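Local coordinates for protein processed glycerol phosphate lipoteichoic acid synthase 2 (Bacillus subtilis, PDB 2W8D) that belongs to the sulfatase family of the alkaline phosphatase clan and carries a magnesium ion beside a phosphorylated threonine, at residues E55-P58 with F59-L63; F136-R139 with N140-Y143; S227-Y230 with L231-I235; I262-N265 with H266-A269; E278-D281 with Y282-A285. All coordinates share one frame; numbering follows the deposited sequence.

Interaction 1 of 5, residues E55-P58 with F59-L63; sequences EVTP and FLNKL
Asn61 reaches back from the first turn of helix 58-65 to Glu55 and Thr57, a local contact round the loop that brings the chain from strand 54-55 into the helix. Its amide nitrogen ND2 gives a nearly straight hydrogen bond (171°) to Glu55 OE1 at 3.0 Å. The acceptor lies in the amide plane and offers its anti lone pair, the one turned away from OE2, and carboxylate and amide are nearly coplanar, 12° apart. ND2 also donates to water 1 at 3.0 Å, and that water accepts from Thr57 N at 2.9 Å, so the water bridges the Thr57 backbone and the Asn61 amide. Asn61 takes this place because its CG stands anti to its own carbonyl carbon (chi1 -59°), which swings the amide back toward the helix start.

Thr57 is the N-cap residue, yet its side chain makes no capping bond. The first two amides of the turn, Phe59 N and Leu60 N, are hydrogen-bonded instead to the carboxylate of Asp232 on helix 219-244, far along the chain in the sulfatase-family fold. Behind them the regular helix bonds begin: Asn61 N to Thr57 O at 2.9 Å, then Lys62 N to Pro58 O at 3.1 Å. Asn61 OD1 accepts from Asp48 N, leaving both ends of the buried amide held and its rotation fixed.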
# COMPACT_ATOMS: atom_id res chain seq x y z
N GLU A 55 -24.55 -2.35 3.05
CA GLU A 55 -23.19 -2.24 2.56
C GLU A 55 -22.19 -2.48 3.67
O GLU A 55 -22.41 -2.09 4.82
CB GLU A 55 -22.97 -0.88 1.94
CG GLU A 55 -23.85 -0.62 0.71
CD GLU A 55 -23.84 0.83 0.32
OE1 GLU A 55 -22.74 1.39 0.11
OE2 GLU A 55 -24.94 1.42 0.21
N VAL A 56 -21.08 -3.14 3.33
CA VAL A 56 -20.06 -3.48 4.29
C VAL A 56 -19.16 -2.28 4.46
O VAL A 56 -18.83 -1.91 5.58
CB VAL A 56 -19.21 -4.71 3.83
CG1 VAL A 56 -18.06 -4.95 4.82
CG2 VAL A 56 -20.08 -5.96 3.70
N THR A 57 -18.74 -1.67 3.35
CA THR A 57 -17.87 -0.48 3.48
C THR A 57 -18.48 0.83 2.87
O THR A 57 -17.95 1.37 1.89
CB THR A 57 -16.45 -0.78 2.93
OG1 THR A 57 -16.54 -1.21 1.57
CG2 THR A 57 -15.79 -1.91 3.74
N PRO A 58 -19.61 1.33 3.44
CA PRO A 58 -20.31 2.44 2.79
C PRO A 58 -19.48 3.73 2.57
O PRO A 58 -19.70 4.43 1.58
CB PRO A 58 -21.51 2.74 3.74
CG PRO A 58 -21.10 2.19 5.09
CD PRO A 58 -20.31 0.90 4.67
N PHE A 59 -18.56 4.06 3.48
CA PHE A 59 -17.74 5.25 3.21
C PHE A 59 -16.79 5.06 2.03
O PHE A 59 -16.69 5.94 1.16
CB PHE A 59 -16.94 5.71 4.44
CG PHE A 59 -16.40 7.10 4.30
CD1 PHE A 59 -17.27 8.20 4.31
CD2 PHE A 59 -15.03 7.31 4.09
CE1 PHE A 59 -16.80 9.54 4.20
CE2 PHE A 59 -14.52 8.61 3.96
CZ PHE A 59 -15.42 9.75 4.03
N LEU A 60 -16.13 3.91 2.00
CA LEU A 60 -15.15 3.60 0.97
C LEU A 60 -15.86 3.51 -0.36
O LEU A 60 -15.36 4.01 -1.36
CB LEU A 60 -14.36 2.33 1.32
CG LEU A 60 -13.44 2.51 2.56
CD1 LEU A 60 -12.65 1.22 2.95
CD2 LEU A 60 -12.47 3.69 2.48
N ASN A 61 -17.05 2.90 -0.36
CA ASN A 61 -17.93 2.90 -1.54
C ASN A 61 -18.24 4.28 -2.09
O ASN A 61 -18.18 4.48 -3.31
CB ASN A 61 -19.26 2.16 -1.27
CG ASN A 61 -19.04 0.73 -0.86
OD1 ASN A 61 -17.92 0.20 -0.97
ND2 ASN A 61 -20.09 0.10 -0.37
N LYS A 62 -18.54 5.23 -1.22
CA LYS A 62 -18.85 6.59 -1.70
C LYS A 62 -17.61 7.17 -2.40
O LYS A 62 -17.70 7.72 -3.49
CB LYS A 62 -19.33 7.49 -0.56
CG LYS A 62 -20.05 8.73 -1.06
CD LYS A 62 -20.38 9.72 0.06
CE LYS A 62 -19.13 10.39 0.63
NZ LYS A 62 -19.50 11.65 1.36
N LEU A 63 -16.45 6.99 -1.81
CA LEU A 63 -15.20 7.44 -2.44
C LEU A 63 -14.97 6.78 -3.79
O LEU A 63 -14.51 7.42 -4.74
CB LEU A 63 -14.00 7.13 -1.54
CG LEU A 63 -14.04 7.74 -0.14
CD1 LEU A 63 -12.80 7.37 0.60
CD2 LEU A 63 -14.18 9.28 -0.23
O HOH W 1 -19.30 -2.55 0.67

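Interaction 2 of 5, residues F136-R139 with N140-Y143; sequences FWNR and NEMY
Arg139 and Tyr143, one helical turn apart, lie side by side and point the same way, with the guanidinium and ring planes turned 45° against each other. The methylene CB of Arg139 sits over one face of the Tyr143 ring, offset toward the rim, in a CH-pi contact 4.1 Å from the ring centroid. Farther out the extended arginine chain runs along the phenol, and CD comes within 3.2 Å of Tyr143 OH. With CG of Tyr143 anti to its carbonyl carbon (chi1 -76°), the ring leans back toward the start of the helix and meets that chain. Both polar ends finish on one acid: Glu88 forms a salt bridge with Arg139 NE and a hydrogen bond with Tyr143 OH.

This is the opening of helix 139-145, on the magnesium side of the alkaline-phosphatase-like fold; the Arg139 side chain is about 7 Å from the ion, and the neighbouring Trp137 NE1 is bonded to the phosphate of the phosphothreonine at position 84.

Across the helix start, Asn138 and Glu141 meet with amide and carboxylate planes steeply turned. Asn138 ND2 donates almost straight (169°) to Glu141 OE1 at 3.1 Å, reaching it on the anti side, and also to Phe104 O. Asn138 is the N-cap, though its side chain makes no capping bond; its carbonyl O accepts from both Glu141 N at 3.1 Å and, at 3.2 Å, the N of Met142, which is a selenomethionine.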
# COMPACT_ATOMS: atom_id res chain seq x y z
N PHE A 136 7.70 -3.64 16.79
CA PHE A 136 6.97 -4.59 15.97
C PHE A 136 7.42 -4.44 14.52
O PHE A 136 7.59 -3.33 14.05
CB PHE A 136 5.44 -4.46 16.11
CG PHE A 136 4.68 -5.74 15.82
CD1 PHE A 136 4.38 -6.65 16.85
CD2 PHE A 136 4.27 -6.06 14.51
CE1 PHE A 136 3.70 -7.86 16.58
CE2 PHE A 136 3.58 -7.27 14.20
CZ PHE A 136 3.29 -8.17 15.25
N TRP A 137 7.62 -5.58 13.84
CA TRP A 137 8.21 -5.59 12.50
C TRP A 137 9.50 -4.78 12.39
O TRP A 137 9.83 -4.33 11.31
CB TRP A 137 7.22 -5.10 11.43
CG TRP A 137 6.21 -6.09 10.90
CD1 TRP A 137 4.86 -5.88 10.77
CD2 TRP A 137 6.46 -7.42 10.40
NE1 TRP A 137 4.25 -7.00 10.24
CE2 TRP A 137 5.21 -7.95 9.99
CE3 TRP A 137 7.61 -8.20 10.23
CZ2 TRP A 137 5.07 -9.25 9.46
CZ3 TRP A 137 7.48 -9.48 9.69
CH2 TRP A 137 6.22 -9.99 9.31
N ASN A 138 10.26 -4.62 13.48
CA ASN A 138 11.52 -3.88 13.42
C ASN A 138 11.37 -2.43 12.84
O ASN A 138 12.33 -1.84 12.31
CB ASN A 138 12.57 -4.68 12.64
CG ASN A 138 14.00 -4.26 12.94
OD1 ASN A 138 14.32 -3.94 14.06
ND2 ASN A 138 14.87 -4.29 11.93
N ARG A 139 10.17 -1.85 12.95
CA ARG A 139 9.92 -0.52 12.40
C ARG A 139 10.87 0.54 12.94
O ARG A 139 11.33 1.37 12.20
CB ARG A 139 8.46 -0.06 12.64
CG ARG A 139 7.46 -0.88 11.84
CD ARG A 139 6.07 -0.34 12.01
NE ARG A 139 5.12 -0.97 11.11
CZ ARG A 139 4.23 -1.89 11.46
NH1 ARG A 139 3.39 -2.39 10.55
NH2 ARG A 139 4.20 -2.34 12.72
N ASN A 140 11.16 0.52 14.23
CA ASN A 140 12.04 1.56 14.75
C ASN A 140 13.45 1.57 14.15
O ASN A 140 14.08 2.61 14.12
CB ASN A 140 12.07 1.61 16.29
CG ASN A 140 12.70 0.40 16.92
OD1 ASN A 140 12.93 -0.60 16.28
ND2 ASN A 140 12.96 0.48 18.21
N GLU A 141 13.93 0.44 13.65
CA GLU A 141 15.24 0.42 12.97
C GLU A 141 15.09 0.87 11.49
O GLU A 141 15.84 1.73 11.04
CB GLU A 141 15.97 -0.95 13.11
CG GLU A 141 17.44 -0.81 12.83
CD GLU A 141 18.26 -2.12 12.66
OE1 GLU A 141 17.69 -3.26 12.64
OE2 GLU A 141 19.51 -1.95 12.51
N MSE A 142 14.09 0.34 10.79
CA MSE A 142 13.92 0.57 9.36
C MSE A 142 13.47 1.98 8.98
O MSE A 142 13.85 2.49 7.93
CB MSE A 142 12.91 -0.44 8.77
CG MSE A 142 12.49 -0.19 7.31
SE MSE A 142 14.06 -0.28 6.07
CE MSE A 142 14.17 -2.20 5.59
N TYR A 143 12.63 2.59 9.81
CA TYR A 143 12.18 3.94 9.58
C TYR A 143 13.33 4.90 9.66
O TYR A 143 13.33 5.92 9.00
CB TYR A 143 11.13 4.33 10.60
CG TYR A 143 9.76 3.74 10.38
CD1 TYR A 143 9.43 3.05 9.21
CD2 TYR A 143 8.79 3.88 11.34
CE1 TYR A 143 8.15 2.49 9.05
CE2 TYR A 143 7.54 3.36 11.20
CZ TYR A 143 7.21 2.68 10.07
OH TYR A 143 5.92 2.21 10.01

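Interaction 3 of 5, residues S227-Y230 with L231-I235; sequences SAHY and LDQSI
Leu231 begins the second segment, in the middle of helix 219-244, its N bonded to Ser227 O at 2.9 Å and its CB resting 3.4 Å from Ala228 O. Asp232 follows, with its N on Ala228 O at 2.9 Å; its carboxylate faces helix 58-65, where it is bonded to Phe59 N. Gln233 repeats the backbone bond, to His229 O, and sends its extended side chain back along the same side of the helix as the His229 ring. The two cross with ring and amide planes 49° apart, and Gln233 NE2 comes to 3.4 Å from His229 NE2 at an angle too poor for a hydrogen bond.

Their polar partners lie elsewhere: His229 ND1 on Val56 O and Gln233 OE1 on Lys172 NZ. The helix touches helices 58-65 and 171-183 and, through Leu231 on Leu39, strand 33-39 of the central sheet of the sulfatase-type fold.

At Ser234 the hydroxyl folds back onto its own helix. OG, anti to the carbonyl carbon (chi1 -57°), donates to Tyr230 O at 3.0 Å from above the carbonyl plane, while Ser234 N donates to the same oxygen, also at 3.0 Å. Both bonds to this carbonyl of buried Tyr230 come from one residue, and OG lies 3.7 Å from Tyr230 CE2.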
# COMPACT_ATOMS: atom_id res chain seq x y z
N SER A 227 -15.44 -6.60 11.04
CA SER A 227 -14.28 -5.74 11.30
C SER A 227 -13.98 -4.83 10.12
O SER A 227 -13.46 -3.73 10.30
CB SER A 227 -13.04 -6.50 11.79
OG SER A 227 -12.93 -7.73 11.11
N ALA A 228 -14.32 -5.27 8.91
CA ALA A 228 -14.20 -4.39 7.74
C ALA A 228 -15.16 -3.18 7.90
O ALA A 228 -14.80 -2.05 7.59
CB ALA A 228 -14.48 -5.14 6.45
N HIS A 229 -16.38 -3.44 8.36
CA HIS A 229 -17.38 -2.39 8.55
C HIS A 229 -16.86 -1.42 9.61
O HIS A 229 -16.94 -0.23 9.41
CB HIS A 229 -18.74 -3.01 8.95
CG HIS A 229 -19.87 -2.02 9.10
ND1 HIS A 229 -20.51 -1.44 8.02
CD2 HIS A 229 -20.50 -1.55 10.20
CE1 HIS A 229 -21.48 -0.65 8.46
NE2 HIS A 229 -21.50 -0.71 9.77
N TYR A 230 -16.26 -1.94 10.69
CA TYR A 230 -15.65 -1.11 11.70
C TYR A 230 -14.51 -0.21 11.13
O TYR A 230 -14.44 1.02 11.43
CB TYR A 230 -15.18 -1.97 12.90
CG TYR A 230 -14.50 -1.17 14.00
CD1 TYR A 230 -15.24 -0.60 15.03
CD2 TYR A 230 -13.12 -0.96 13.97
CE1 TYR A 230 -14.61 0.15 16.03
CE2 TYR A 230 -12.49 -0.23 14.93
CZ TYR A 230 -13.25 0.34 15.96
OH TYR A 230 -12.63 1.06 16.92
N LEU A 231 -13.62 -0.80 10.34
CA LEU A 231 -12.56 -0.08 9.62
C LEU A 231 -13.17 1.08 8.80
O LEU A 231 -12.68 2.21 8.85
CB LEU A 231 -11.78 -1.03 8.69
CG LEU A 231 -10.58 -0.44 7.92
CD1 LEU A 231 -9.69 0.48 8.78
CD2 LEU A 231 -9.68 -1.50 7.29
N ASP A 232 -14.24 0.79 8.08
CA ASP A 232 -14.90 1.78 7.26
C ASP A 232 -15.45 2.99 8.07
O ASP A 232 -15.30 4.12 7.66
CB ASP A 232 -16.02 1.14 6.48
CG ASP A 232 -16.64 2.07 5.47
OD1 ASP A 232 -15.96 2.27 4.42
OD2 ASP A 232 -17.78 2.57 5.70
N GLN A 233 -16.06 2.73 9.22
CA GLN A 233 -16.47 3.82 10.12
C GLN A 233 -15.30 4.65 10.63
O GLN A 233 -15.43 5.86 10.77
CB GLN A 233 -17.30 3.27 11.28
CG GLN A 233 -18.60 2.60 10.78
CD GLN A 233 -19.45 1.97 11.88
OE1 GLN A 233 -18.93 1.48 12.89
NE2 GLN A 233 -20.77 1.98 11.69
N SER A 234 -14.17 4.01 10.91
CA SER A 234 -12.96 4.66 11.37
C SER A 234 -12.41 5.61 10.32
O SER A 234 -11.93 6.67 10.66
CB SER A 234 -11.86 3.63 11.67
OG SER A 234 -12.26 2.66 12.62
N ILE A 235 -12.45 5.22 9.05
CA ILE A 235 -11.94 6.08 7.97
C ILE A 235 -12.86 7.29 7.82
O ILE A 235 -12.38 8.43 7.70
CB ILE A 235 -11.83 5.33 6.61
CG1 ILE A 235 -10.84 4.16 6.71
CG2 ILE A 235 -11.47 6.33 5.47
CD1 ILE A 235 -9.57 4.51 7.50

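Interaction 4 of 5, residues I262-N265 with H266-A269; sequences ISEN and HNKA
Two first torsions set this turn: CG of His266 stands anti to its carbonyl carbon (chi1 -48°), folding the imidazole back over the preceding residues, and CG of Glu264 does likewise (chi1 -66°), which lays its chain alongside Asn267. The His266 ring then has Asn265 CB over one face, a CH-pi contact 4.3 Å from the centroid, while Ile262 CG2 presses against His266 CB at 3.7 Å. ND1 is bonded to Asp218 OD2 and NE2 lies 2.6 Å from water 3, so both ring nitrogens have partners and the ring's rotation is fixed.

The loop passes through a short 3-10 segment, 264-265, into helix 267-273, just beyond the metal ligands Asp258 and His259 of the sulfatase-family fold, and His266 takes the N-cap position. A weak bond from His266 N to Ser263 O and one from Asn267 N to Glu264 O, at 3.3 Å, shape the turn.

Glu264 and Asn267 point the same way with carboxylate and amide planes 44° apart, joined by a weak hydrogen bond from Asn267 ND2 to Glu264 OE2. At the other end of that amide, water 2 donates to Asn267 OD1 at 2.6 Å and to Ser263 O at 2.9 Å.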
# COMPACT_ATOMS: atom_id res chain seq x y z
N ILE A 262 -7.98 -12.90 3.64
CA ILE A 262 -8.54 -14.24 3.57
C ILE A 262 -7.68 -15.15 2.66
O ILE A 262 -7.74 -15.03 1.42
CB ILE A 262 -9.99 -14.22 3.02
CG1 ILE A 262 -10.85 -13.15 3.73
CG2 ILE A 262 -10.61 -15.62 3.14
CD1 ILE A 262 -10.98 -13.39 5.24
N SER A 263 -6.95 -16.09 3.26
CA SER A 263 -6.15 -17.04 2.48
C SER A 263 -6.96 -18.18 1.83
O SER A 263 -8.20 -18.25 1.96
CB SER A 263 -5.04 -17.61 3.35
OG SER A 263 -5.55 -18.53 4.27
N GLU A 264 -6.26 -19.06 1.13
CA GLU A 264 -6.83 -20.27 0.49
C GLU A 264 -7.32 -21.35 1.46
O GLU A 264 -8.06 -22.23 1.05
CB GLU A 264 -5.85 -20.82 -0.55
CG GLU A 264 -5.66 -19.85 -1.76
CD GLU A 264 -5.17 -20.56 -3.03
OE1 GLU A 264 -3.98 -20.36 -3.40
OE2 GLU A 264 -5.97 -21.33 -3.65
N ASN A 265 -6.98 -21.25 2.75
CA ASN A 265 -7.56 -22.13 3.79
C ASN A 265 -9.09 -21.96 3.94
O ASN A 265 -9.77 -22.84 4.53
CB ASN A 265 -6.90 -21.90 5.17
CG ASN A 265 -5.39 -22.17 5.18
OD1 ASN A 265 -4.65 -21.50 5.90
ND2 ASN A 265 -4.93 -23.15 4.42
N HIS A 266 -9.61 -20.86 3.42
CA HIS A 266 -11.03 -20.52 3.51
C HIS A 266 -11.73 -20.52 2.15
O HIS A 266 -12.74 -19.85 1.97
CB HIS A 266 -11.19 -19.13 4.16
CG HIS A 266 -10.37 -18.99 5.40
ND1 HIS A 266 -10.72 -19.58 6.60
CD2 HIS A 266 -9.16 -18.42 5.60
CE1 HIS A 266 -9.78 -19.33 7.50
NE2 HIS A 266 -8.82 -18.63 6.91
N ASN A 267 -11.18 -21.26 1.20
CA ASN A 267 -11.75 -21.34 -0.14
C ASN A 267 -13.18 -21.83 -0.15
O ASN A 267 -13.97 -21.37 -0.96
CB ASN A 267 -10.91 -22.26 -1.03
CG ASN A 267 -9.77 -21.53 -1.75
OD1 ASN A 267 -9.63 -20.32 -1.66
ND2 ASN A 267 -8.94 -22.29 -2.45
N LYS A 268 -13.53 -22.77 0.72
CA LYS A 268 -14.89 -23.29 0.74
C LYS A 268 -15.87 -22.16 1.02
O LYS A 268 -16.86 -22.05 0.33
CB LYS A 268 -15.07 -24.41 1.76
CG LYS A 268 -16.43 -25.11 1.62
CD LYS A 268 -16.78 -25.97 2.82
CE LYS A 268 -17.20 -27.33 2.32
NZ LYS A 268 -18.27 -27.98 3.15
N ALA A 269 -15.58 -21.30 1.99
CA ALA A 269 -16.51 -20.22 2.33
C ALA A 269 -16.45 -19.07 1.30
O ALA A 269 -17.48 -18.45 0.98
CB ALA A 269 -16.26 -19.70 3.75
O HOH W 2 -10.14 -18.22 -0.16
O HOH W 3 -6.41 -19.30 7.75

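Interaction 5 of 5, residues E278-D281 with Y282-A285; sequences EITD and YDNA
Hydrogen bonds between Thr280 and Asp283 dominate this helix start and form a capping box. Thr280 N donates almost straight (173°) to Asp283 OD2 at 3.0 Å, meeting the oxygen from above the carboxylate plane. In the other direction Asp283 N gives its hydrogen to Thr280 OG1 at 3.3 Å, and the same hydroxyl makes a weak bond back to OD2. The box closes because Thr280 OG1 lies between its backbone N and carbonyl carbon (chi1 59°), turned toward Asp283 N, while CG of Asp283 stands anti to its carbonyl carbon (chi1 -58°) and carries the carboxylate back over the cap. A carboxylate at this end of a helix probably also gains from the helix dipole.

Backbone bonds continue the helix: Asn284 N to Thr280 O at 3.0 Å and Ala285 N to Asp281 O at 3.0 Å. Water 4 bridges the two segments, donating to Asp281 O and accepting from Asn284 ND2.

The remaining contacts are looser. Ile279 CG2 lies 4.1 Å from Asp283 CB, the two side chains crossing obliquely, and Thr280 OG1 approaches the Tyr282 side chain near the plane of its ring, 3.8 Å from CB.

Ile279 turns toward helix 267-273, touching Met270 and Ala271, whereas Tyr282 and Ala285 pack on Thr357 of strand 356-359 in the five-stranded antiparallel sheet, and Tyr282 OH is bonded to Thr366 O.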
# COMPACT_ATOMS: atom_id res chain seq x y z
N GLU A 278 -16.56 -23.19 -6.79
CA GLU A 278 -15.29 -23.38 -6.14
C GLU A 278 -14.42 -22.16 -6.43
O GLU A 278 -14.69 -21.41 -7.34
CB GLU A 278 -14.62 -24.70 -6.60
CG GLU A 278 -13.74 -24.57 -7.82
CD GLU A 278 -13.69 -25.81 -8.69
OE1 GLU A 278 -13.14 -26.85 -8.22
OE2 GLU A 278 -14.19 -25.74 -9.85
N ILE A 279 -13.41 -21.96 -5.60
CA ILE A 279 -12.37 -20.97 -5.83
C ILE A 279 -11.21 -21.69 -6.50
O ILE A 279 -10.57 -22.52 -5.87
CB ILE A 279 -11.88 -20.33 -4.49
CG1 ILE A 279 -12.96 -19.45 -3.85
CG2 ILE A 279 -10.57 -19.52 -4.68
CD1 ILE A 279 -13.56 -18.40 -4.76
N THR A 280 -10.93 -21.39 -7.77
CA THR A 280 -9.73 -21.93 -8.45
C THR A 280 -8.45 -21.10 -8.17
O THR A 280 -8.51 -20.03 -7.55
CB THR A 280 -9.97 -22.01 -9.97
OG1 THR A 280 -10.27 -20.70 -10.47
CG2 THR A 280 -11.13 -22.98 -10.31
N ASP A 281 -7.29 -21.55 -8.66
CA ASP A 281 -6.03 -20.76 -8.61
C ASP A 281 -6.22 -19.41 -9.28
O ASP A 281 -5.75 -18.40 -8.78
CB ASP A 281 -4.91 -21.46 -9.40
CG ASP A 281 -4.25 -22.62 -8.65
OD1 ASP A 281 -4.38 -22.74 -7.42
OD2 ASP A 281 -3.59 -23.43 -9.35
N TYR A 282 -6.87 -19.43 -10.43
CA TYR A 282 -7.21 -18.24 -11.18
C TYR A 282 -8.06 -17.28 -10.32
O TYR A 282 -7.76 -16.11 -10.27
CB TYR A 282 -7.90 -18.61 -12.53
CG TYR A 282 -8.61 -17.42 -13.14
CD1 TYR A 282 -7.91 -16.50 -13.92
CD2 TYR A 282 -9.96 -17.17 -12.86
CE1 TYR A 282 -8.52 -15.38 -14.43
CE2 TYR A 282 -10.62 -16.02 -13.37
CZ TYR A 282 -9.88 -15.13 -14.15
OH TYR A 282 -10.46 -13.99 -14.67
N ASP A 283 -9.13 -17.76 -9.67
CA ASP A 283 -10.02 -16.89 -8.88
C ASP A 283 -9.24 -16.27 -7.73
O ASP A 283 -9.33 -15.08 -7.51
CB ASP A 283 -11.25 -17.63 -8.31
CG ASP A 283 -12.11 -18.29 -9.38
OD1 ASP A 283 -12.28 -17.70 -10.47
OD2 ASP A 283 -12.65 -19.40 -9.13
N ASN A 284 -8.48 -17.10 -7.02
CA ASN A 284 -7.58 -16.60 -6.00
C ASN A 284 -6.61 -15.50 -6.44
O ASN A 284 -6.37 -14.56 -5.69
CB ASN A 284 -6.82 -17.70 -5.30
CG ASN A 284 -6.21 -17.21 -4.01
OD1 ASN A 284 -6.93 -16.77 -3.11
ND2 ASN A 284 -4.88 -17.23 -3.93
N ALA A 285 -6.09 -15.59 -7.66
CA ALA A 285 -5.24 -14.53 -8.18
C ALA A 285 -6.04 -13.21 -8.32
O ALA A 285 -5.54 -12.11 -7.95
CB ALA A 285 -4.63 -14.94 -9.49
O HOH W 4 -3.83 -18.07 -6.77

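From the N terminus the five contacts come in series; each spans consecutive residues, so none nests within or crosses another. Interaction 1 turns the chain from strand 54-55 into helix 58-65, and interaction 2 does the same after strand 125-130, on the opposite side of the chain's centre, with centres about 32 Å apart. Interaction 3 lies within helix 219-244 and touches interaction 1, tying two distant parts of the chain together. Interactions 4 and 5 start successive helices, 267-273 and 281-286, and meet where Asn267 packs on Ile279 and Glu264 on Asn284. Interaction 5 also brings the small five-stranded sheet against this region.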